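PDB 3TMG: glycine betaine, L-proline ABC transporter, glycine/betaine/L-proline-binding protein (ProX) from Borrelia burgdorferi, which binds trimethyl glycine (glycine betaine) and probably delivers it, as the substrate-binding protein of an ABC transporter, for uptake across the cell membrane. Local coordinates for residues T32-Y44 with V267-F279. Sequence-based numbering, arbitrary orientation.
Sequences TNVLKVVFEKMGY and VKTWVPEKYKTLF
Met-42, just past the end of helix 26-41, comes within 6.5 Å of Tyr-275 between CA atoms, as the C-terminal tail folds back over the last turns of that helix. The helix closes in a Schellman motif at Gly-43, whose positive phi (95°) suits glycine and turns the chain toward strand 44-50. In this periplasmic-binding-protein fold the contact packs the chain's end onto the lobe containing strands 16-22 and 44-50, away from the betaine pocket. The tail leaves helix 264-268, runs through Pro-272 and ends in a 3-10 turn at 277-279.

Flexible, unbranched Met-42 fits between Val-271 and Tyr-275. A bend at chi3 (54°) lays its CE over the centre of the Tyr-275 ring, 3.9 Å from the centroid in a CH-pi contact, while SD lies above the same face at a distance, a Met-aromatic contact. The phenol's OH bonds to Asp-223, which should help fix the ring. Compact Val-38 divides its branches: CG1 meets Val-271 CG1 at 3.7 Å, and CG2 meets Val-267 CG1 tip to tip. One turn earlier, Val-34 CG1 touches CZ3 at the edge of the Trp-270 ring, 3.6 Å away. Exposed Lys-41 has a long apolar chain with a charged end: CB, CD and CE pack obliquely against Phe-279 (CE to CD2 3.4 Å), NZ bonds Leu-278 O at 3.2 Å, and a water bridges the same two atoms, accepting from NZ (2.9 Å) and donating to that oxygen.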
ATOM      1  N   THR A  32       9.007   3.294   1.230  1.00 11.75           N
ATOM      2  CA  THR A  32       9.941   2.833   2.250  1.00 11.83           C
ATOM      3  C   THR A  32      11.411   2.983   1.795  1.00 12.19           C
ATOM      4  O   THR A  32      12.272   3.430   2.569  1.00 12.40           O
ATOM      5  CB  THR A  32       9.574   1.386   2.708  1.00 11.83           C
ATOM      6  OG1 THR A  32       8.220   1.437   3.218  1.00 12.21           O
ATOM      7  CG2 THR A  32      10.477   0.957   3.852  1.00 12.68           C
ATOM      8  N   ASN A  33      11.676   2.639   0.528  1.00 12.02           N
ATOM      9  CA  ASN A  33      12.990   2.891  -0.077  1.00 12.63           C
ATOM     10  C   ASN A  33      13.342   4.375  -0.205  1.00 12.96           C
ATOM     11  O   ASN A  33      14.491   4.761   0.059  1.00 13.34           O
ATOM     12  CB  ASN A  33      13.136   2.162  -1.422  1.00 12.72           C
ATOM     13  CG  ASN A  33      13.553   0.704  -1.256  1.00 13.05           C
ATOM     14  OD1 ASN A  33      14.736   0.418  -1.230  1.00 14.09           O
ATOM     15  ND2 ASN A  33      12.577  -0.237  -1.198  1.00 12.65           N
ATOM     16  N   VAL A  34      12.363   5.202  -0.540  1.00 12.56           N
ATOM     17  CA  VAL A  34      12.603   6.677  -0.510  1.00 13.46           C
ATOM     18  C   VAL A  34      13.027   7.125   0.898  1.00 14.24           C
ATOM     19  O   VAL A  34      14.047   7.792   1.032  1.00 14.88           O
ATOM     20  CB  VAL A  34      11.379   7.489  -0.962  1.00 12.97           C
ATOM     21  CG1 VAL A  34      11.546   8.996  -0.626  1.00 13.82           C
ATOM     22  CG2 VAL A  34      11.194   7.313  -2.458  1.00 12.91           C
ATOM     23  N   LEU A  35      12.272   6.741   1.933  1.00 14.26           N
ATOM     24  CA  LEU A  35      12.651   7.121   3.298  1.00 15.63           C
ATOM     25  C   LEU A  35      13.988   6.522   3.742  1.00 16.32           C
ATOM     26  O   LEU A  35      14.785   7.165   4.458  1.00 17.01           O
ATOM     27  CB  LEU A  35      11.531   6.843   4.291  1.00 15.94           C
ATOM     28  CG  LEU A  35      10.370   7.855   4.250  1.00 16.51           C
ATOM     29  CD1 LEU A  35       9.434   7.633   5.434  1.00 18.06           C
ATOM     30  CD2 LEU A  35      10.792   9.337   4.257  1.00 17.07           C
ATOM     31  N   LYS A  36      14.277   5.305   3.282  1.00 15.64           N
ATOM     32  CA  LYS A  36      15.581   4.747   3.552  1.00 16.20           C
ATOM     33  C   LYS A  36      16.704   5.689   3.038  1.00 16.41           C
ATOM     34  O   LYS A  36      17.687   5.955   3.736  1.00 17.05           O
ATOM     35  CB  LYS A  36      15.693   3.371   2.899  1.00 16.08           C
ATOM     36  CG  LYS A  36      17.018   2.699   3.218  1.00 17.84           C
ATOM     37  CD  LYS A  36      16.988   1.305   2.607  1.00 18.10           C
ATOM     38  CE  LYS A  36      18.345   0.992   2.093  1.00 20.07           C
ATOM     39  NZ  LYS A  36      18.888  -0.117   2.895  1.00 21.91           N
ATOM     40  N   VAL A  37      16.565   6.148   1.803  1.00 15.93           N
ATOM     41  CA  VAL A  37      17.537   7.070   1.175  1.00 16.79           C
ATOM     42  C   VAL A  37      17.635   8.396   1.946  1.00 17.73           C
ATOM     43  O   VAL A  37      18.726   8.878   2.228  1.00 18.83           O
ATOM     44  CB  VAL A  37      17.192   7.290  -0.320  1.00 16.29           C
ATOM     45  CG1 VAL A  37      18.075   8.377  -0.923  1.00 17.38           C
ATOM     46  CG2 VAL A  37      17.391   5.970  -1.074  1.00 15.69           C
ATOM     47  N   VAL A  38      16.489   8.960   2.314  1.00 17.33           N
ATOM     48  CA  VAL A  38      16.443  10.176   3.125  1.00 18.49           C
ATOM     49  C   VAL A  38      17.217  10.013   4.457  1.00 19.59           C
ATOM     50  O   VAL A  38      18.117  10.839   4.763  1.00 20.44           O
ATOM     51  CB  VAL A  38      14.982  10.585   3.376  1.00 17.70           C
ATOM     52  CG1 VAL A  38      14.929  11.741   4.350  1.00 18.82           C
ATOM     53  CG2 VAL A  38      14.314  10.936   2.049  1.00 17.29           C
ATOM     54  N   PHE A  39      16.922   8.942   5.215  1.00 19.18           N
ATOM     55  CA  PHE A  39      17.634   8.686   6.475  1.00 20.39           C
ATOM     56  C   PHE A  39      19.144   8.441   6.270  1.00 21.77           C
ATOM     57  O   PHE A  39      19.969   8.899   7.064  1.00 22.83           O
ATOM     58  CB  PHE A  39      17.003   7.546   7.260  1.00 20.03           C
ATOM     59  CG  PHE A  39      15.766   7.923   7.998  1.00 20.02           C
ATOM     60  CD1 PHE A  39      15.783   8.948   8.944  1.00 21.15           C
ATOM     61  CD2 PHE A  39      14.572   7.229   7.797  1.00 19.19           C
ATOM     62  CE1 PHE A  39      14.618   9.290   9.639  1.00 21.26           C
ATOM     63  CE2 PHE A  39      13.429   7.558   8.495  1.00 19.33           C
ATOM     64  CZ  PHE A  39      13.442   8.597   9.419  1.00 19.60           C
ATOM     65  N   GLU A  40      19.513   7.716   5.215  1.00 21.68           N
ATOM     66  CA  GLU A  40      20.928   7.549   4.885  1.00 23.11           C
ATOM     67  C   GLU A  40      21.631   8.883   4.670  1.00 24.59           C
ATOM     68  O   GLU A  40      22.764   9.071   5.178  1.00 25.45           O
ATOM     69  CB  GLU A  40      21.146   6.660   3.671  1.00 22.77           C
ATOM     70  CG  GLU A  40      20.815   5.201   3.938  1.00 22.85           C
ATOM     71  CD  GLU A  40      20.842   4.331   2.683  1.00 23.35           C
ATOM     72  OE1 GLU A  40      20.874   4.843   1.544  1.00 23.47           O
ATOM     73  OE2 GLU A  40      20.830   3.098   2.842  1.00 23.64           O
ATOM     74  N   LYS A  41      20.996   9.787   3.921  1.00 23.75           N
ATOM     75  CA  LYS A  41      21.613  11.090   3.667  1.00 25.66           C
ATOM     76  C   LYS A  41      21.753  11.924   4.932  1.00 27.18           C
ATOM     77  O   LYS A  41      22.680  12.749   5.027  1.00 28.84           O
ATOM     78  CB  LYS A  41      20.900  11.848   2.574  1.00 25.05           C
ATOM     79  CG  LYS A  41      21.297  11.332   1.207  1.00 25.37           C
ATOM     80  CD  LYS A  41      20.305  11.777   0.161  1.00 25.47           C
ATOM     81  CE  LYS A  41      20.593  13.215  -0.258  1.00 27.32           C
ATOM     82  NZ  LYS A  41      22.065  13.419  -0.423  1.00 28.97           N
ATOM     83  N   MET A  42      20.848  11.696   5.895  1.00 26.71           N
ATOM     84  CA  MET A  42      20.959  12.243   7.252  1.00 27.44           C
ATOM     85  C   MET A  42      21.975  11.521   8.156  1.00 28.86           C
ATOM     86  O   MET A  42      22.165  11.931   9.310  1.00 29.96           O
ATOM     87  CB  MET A  42      19.595  12.270   7.958  1.00 26.90           C
ATOM     88  CG  MET A  42      18.558  13.158   7.294  1.00 25.79           C
ATOM     89  SD  MET A  42      16.863  12.929   7.862  1.00 24.89           S
ATOM     90  CE  MET A  42      17.013  13.148   9.649  1.00 26.08           C
ATOM     91  N   GLY A  43      22.634  10.473   7.659  1.00 28.52           N
ATOM     92  CA  GLY A  43      23.721   9.833   8.433  1.00 29.35           C
ATOM     93  C   GLY A  43      23.262   8.635   9.257  1.00 29.11           C
ATOM     94  O   GLY A  43      23.971   8.185  10.148  1.00 30.04           O
ATOM     95  N   TYR A  44      22.088   8.087   8.940  1.00 26.73           N
ATOM     96  CA  TYR A  44      21.614   6.881   9.616  1.00 26.49           C
ATOM     97  C   TYR A  44      22.066   5.601   8.918  1.00 26.32           C
ATOM     98  O   TYR A  44      22.191   5.539   7.678  1.00 25.18           O
ATOM     99  CB  TYR A  44      20.065   6.864   9.644  1.00 25.32           C
ATOM    100  CG  TYR A  44      19.476   7.752  10.689  1.00 25.99           C
ATOM    101  CD1 TYR A  44      19.483   9.124  10.522  1.00 26.76           C
ATOM    102  CD2 TYR A  44      18.932   7.225  11.871  1.00 26.24           C
ATOM    103  CE1 TYR A  44      18.955   9.966  11.492  1.00 27.69           C
ATOM    104  CE2 TYR A  44      18.410   8.065  12.859  1.00 27.28           C
ATOM    105  CZ  TYR A  44      18.415   9.438  12.652  1.00 27.78           C
ATOM    106  OH  TYR A  44      17.904  10.316  13.585  1.00 29.15           O
ATOM    107  N   VAL A 267      11.680  16.834  -0.682  1.00 23.92           N
ATOM    108  CA  VAL A 267      12.335  15.977   0.315  1.00 22.78           C
ATOM    109  C   VAL A 267      12.783  16.820   1.476  1.00 24.07           C
ATOM    110  O   VAL A 267      12.627  16.417   2.648  1.00 23.66           O
ATOM    111  CB  VAL A 267      13.497  15.148  -0.274  1.00 22.41           C
ATOM    112  CG1 VAL A 267      14.321  14.504   0.835  1.00 21.73           C
ATOM    113  CG2 VAL A 267      12.936  14.085  -1.237  1.00 20.22           C
ATOM    114  N   LYS A 268      13.321  18.008   1.146  1.00 25.44           N
ATOM    115  CA  LYS A 268      13.689  19.002   2.136  1.00 26.47           C
ATOM    116  C   LYS A 268      12.600  19.286   3.149  1.00 25.26           C
ATOM    117  O   LYS A 268      12.890  19.464   4.320  1.00 25.76           O
ATOM    118  CB  LYS A 268      14.147  20.312   1.478  1.00 28.67           C
ATOM    119  CG  LYS A 268      15.581  20.285   0.987  1.00 30.35           C
ATOM    120  CD  LYS A 268      15.968  21.708   0.606  1.00 33.50           C
ATOM    121  CE  LYS A 268      17.189  21.687  -0.282  1.00 35.44           C
ATOM    122  NZ  LYS A 268      17.389  23.065  -0.818  1.00 36.62           N
ATOM    123  N   THR A 269      11.358  19.342   2.705  1.00 24.35           N
ATOM    124  CA  THR A 269      10.258  19.590   3.629  1.00 24.60           C
ATOM    125  C   THR A 269      10.078  18.499   4.684  1.00 23.15           C
ATOM    126  O   THR A 269       9.398  18.713   5.692  1.00 23.70           O
ATOM    127  CB  THR A 269       8.898  19.869   2.926  1.00 24.36           C
ATOM    128  OG1 THR A 269       8.346  18.663   2.383  1.00 23.11           O
ATOM    129  CG2 THR A 269       9.036  20.962   1.856  1.00 25.66           C
ATOM    130  N   TRP A 270      10.685  17.330   4.475  1.00 21.58           N
ATOM    131  CA  TRP A 270      10.435  16.241   5.409  1.00 20.47           C
ATOM    132  C   TRP A 270      11.444  16.197   6.516  1.00 21.33           C
ATOM    133  O   TRP A 270      11.308  15.377   7.453  1.00 20.97           O
ATOM    134  CB  TRP A 270      10.406  14.884   4.708  1.00 18.60           C
ATOM    135  CG  TRP A 270       9.457  14.768   3.518  1.00 17.52           C
ATOM    136  CD1 TRP A 270       8.270  15.463   3.259  1.00 17.42           C
ATOM    137  CD2 TRP A 270       9.610  13.819   2.425  1.00 16.65           C
ATOM    138  NE1 TRP A 270       7.700  15.015   2.067  1.00 16.62           N
ATOM    139  CE2 TRP A 270       8.490  14.030   1.523  1.00 16.27           C
ATOM    140  CE3 TRP A 270      10.584  12.829   2.104  1.00 16.04           C
ATOM    141  CZ2 TRP A 270       8.356  13.292   0.348  1.00 15.61           C
ATOM    142  CZ3 TRP A 270      10.407  12.081   0.947  1.00 15.38           C
ATOM    143  CH2 TRP A 270       9.318  12.302   0.092  1.00 15.15           C
ATOM    144  N   VAL A 271      12.493  17.024   6.396  1.00 22.68           N
ATOM    145  CA  VAL A 271      13.661  16.857   7.272  1.00 23.75           C
ATOM    146  C   VAL A 271      13.867  18.086   8.170  1.00 25.90           C
ATOM    147  O   VAL A 271      13.489  19.202   7.785  1.00 26.52           O
ATOM    148  CB  VAL A 271      14.982  16.461   6.512  1.00 23.91           C
ATOM    149  CG1 VAL A 271      14.807  15.225   5.640  1.00 22.38           C
ATOM    150  CG2 VAL A 271      15.610  17.624   5.720  1.00 24.83           C
ATOM    151  N   PRO A 272      14.478  17.892   9.359  1.00 27.16           N
ATOM    152  CA  PRO A 272      14.727  19.058  10.218  1.00 29.51           C
ATOM    153  C   PRO A 272      15.633  20.075   9.521  1.00 31.37           C
ATOM    154  O   PRO A 272      16.473  19.711   8.686  1.00 30.51           O
ATOM    155  CB  PRO A 272      15.452  18.437  11.442  1.00 29.87           C
ATOM    156  CG  PRO A 272      14.949  17.024  11.473  1.00 27.77           C
ATOM    157  CD  PRO A 272      14.893  16.643  10.021  1.00 26.57           C
ATOM    158  N   GLU A 273      15.458  21.339   9.893  1.00 33.91           N
ATOM    159  CA  GLU A 273      16.207  22.470   9.347  1.00 36.64           C
ATOM    160  C   GLU A 273      17.696  22.175   9.169  1.00 37.08           C
ATOM    161  O   GLU A 273      18.262  22.365   8.093  1.00 36.84           O
ATOM    162  CB  GLU A 273      16.006  23.684  10.285  1.00 39.46           C
ATOM    163  CG  GLU A 273      16.680  24.961   9.826  1.00 43.26           C
ATOM    164  CD  GLU A 273      16.240  25.388   8.443  1.00 44.09           C
ATOM    165  OE1 GLU A 273      15.047  25.254   8.110  1.00 44.36           O
ATOM    166  OE2 GLU A 273      17.105  25.871   7.693  1.00 48.14           O
ATOM    167  N   LYS A 274      18.304  21.733  10.270  1.00 38.83           N
ATOM    168  CA  LYS A 274      19.679  21.247  10.390  1.00 40.22           C
ATOM    169  C   LYS A 274      20.204  20.440   9.174  1.00 37.79           C
ATOM    170  O   LYS A 274      21.368  20.549   8.807  1.00 36.89           O
ATOM    171  CB  LYS A 274      19.626  20.279  11.563  1.00 42.41           C
ATOM    172  CG  LYS A 274      20.689  20.290  12.617  1.00 44.49           C
ATOM    173  CD  LYS A 274      20.595  18.908  13.255  1.00 44.87           C
ATOM    174  CE  LYS A 274      20.687  18.944  14.777  1.00 47.51           C
ATOM    175  NZ  LYS A 274      20.298  17.602  15.311  1.00 47.59           N
ATOM    176  N   TYR A 275      19.348  19.601   8.594  1.00 34.13           N
ATOM    177  CA  TYR A 275      19.733  18.620   7.551  1.00 33.10           C
ATOM    178  C   TYR A 275      19.405  19.030   6.118  1.00 32.45           C
ATOM    179  O   TYR A 275      19.788  18.323   5.174  1.00 31.07           O
ATOM    180  CB  TYR A 275      18.990  17.290   7.773  1.00 30.89           C
ATOM    181  CG  TYR A 275      19.322  16.587   9.054  1.00 31.53           C
ATOM    182  CD1 TYR A 275      20.411  15.724   9.128  1.00 32.08           C
ATOM    183  CD2 TYR A 275      18.570  16.803  10.202  1.00 31.95           C
ATOM    184  CE1 TYR A 275      20.728  15.072  10.310  1.00 33.36           C
ATOM    185  CE2 TYR A 275      18.875  16.169  11.395  1.00 32.64           C
ATOM    186  CZ  TYR A 275      19.937  15.291  11.442  1.00 34.07           C
ATOM    187  OH  TYR A 275      20.255  14.652  12.627  1.00 35.21           O
ATOM    188  N   LYS A 276      18.679  20.136   5.950  1.00 32.72           N
ATOM    189  CA  LYS A 276      18.070  20.437   4.658  1.00 33.11           C
ATOM    190  C   LYS A 276      19.127  20.607   3.571  1.00 34.00           C
ATOM    191  O   LYS A 276      18.938  20.138   2.443  1.00 33.69           O
ATOM    192  CB  LYS A 276      17.119  21.652   4.708  1.00 33.53           C
ATOM    193  CG  LYS A 276      15.957  21.508   5.670  1.00 33.31           C
ATOM    194  CD  LYS A 276      14.865  22.573   5.431  1.00 34.05           C
ATOM    195  CE  LYS A 276      13.781  22.546   6.501  1.00 33.22           C
ATOM    196  NZ  LYS A 276      12.706  21.537   6.259  1.00 32.86           N
ATOM    197  N   THR A 277      20.257  21.219   3.901  1.00 35.97           N
ATOM    198  CA  THR A 277      21.281  21.439   2.883  1.00 37.48           C
ATOM    199  C   THR A 277      21.998  20.167   2.420  1.00 37.11           C
ATOM    200  O   THR A 277      22.583  20.170   1.334  1.00 37.81           O
ATOM    201  CB  THR A 277      22.295  22.529   3.260  1.00 40.11           C
ATOM    202  OG1 THR A 277      23.056  22.116   4.400  1.00 40.88           O
ATOM    203  CG2 THR A 277      21.570  23.794   3.561  1.00 41.85           C
ATOM    204  N   LEU A 278      21.905  19.074   3.196  1.00 35.67           N
ATOM    205  CA  LEU A 278      22.424  17.768   2.750  1.00 35.46           C
ATOM    206  C   LEU A 278      21.713  17.262   1.474  1.00 35.05           C
ATOM    207  O   LEU A 278      22.234  16.412   0.762  1.00 35.50           O
ATOM    208  CB  LEU A 278      22.361  16.711   3.870  1.00 33.83           C
ATOM    209  CG  LEU A 278      23.214  16.963   5.125  1.00 35.41           C
ATOM    210  CD1 LEU A 278      22.825  16.035   6.270  1.00 34.25           C
ATOM    211  CD2 LEU A 278      24.707  16.830   4.846  1.00 36.01           C
ATOM    212  N   PHE A 279      20.551  17.834   1.169  1.00 34.80           N
ATOM    213  CA  PHE A 279      19.785  17.431   0.003  1.00 33.98           C
ATOM    214  C   PHE A 279      19.961  18.351  -1.214  1.00 37.37           C
ATOM    215  O   PHE A 279      19.300  18.163  -2.250  1.00 36.16           O
ATOM    216  CB  PHE A 279      18.313  17.237   0.393  1.00 31.42           C
ATOM    217  CG  PHE A 279      18.123  16.150   1.415  1.00 29.21           C
ATOM    218  CD1 PHE A 279      18.211  16.433   2.775  1.00 29.41           C
ATOM    219  CD2 PHE A 279      17.904  14.824   1.017  1.00 27.30           C
ATOM    220  CE1 PHE A 279      18.056  15.421   3.722  1.00 28.09           C
ATOM    221  CE2 PHE A 279      17.749  13.807   1.959  1.00 25.86           C
ATOM    222  CZ  PHE A 279      17.813  14.110   3.311  1.00 26.80           C
TER
HETATM  223  O   HOH W   1      22.556  15.675  -2.133  1.00 37.66           O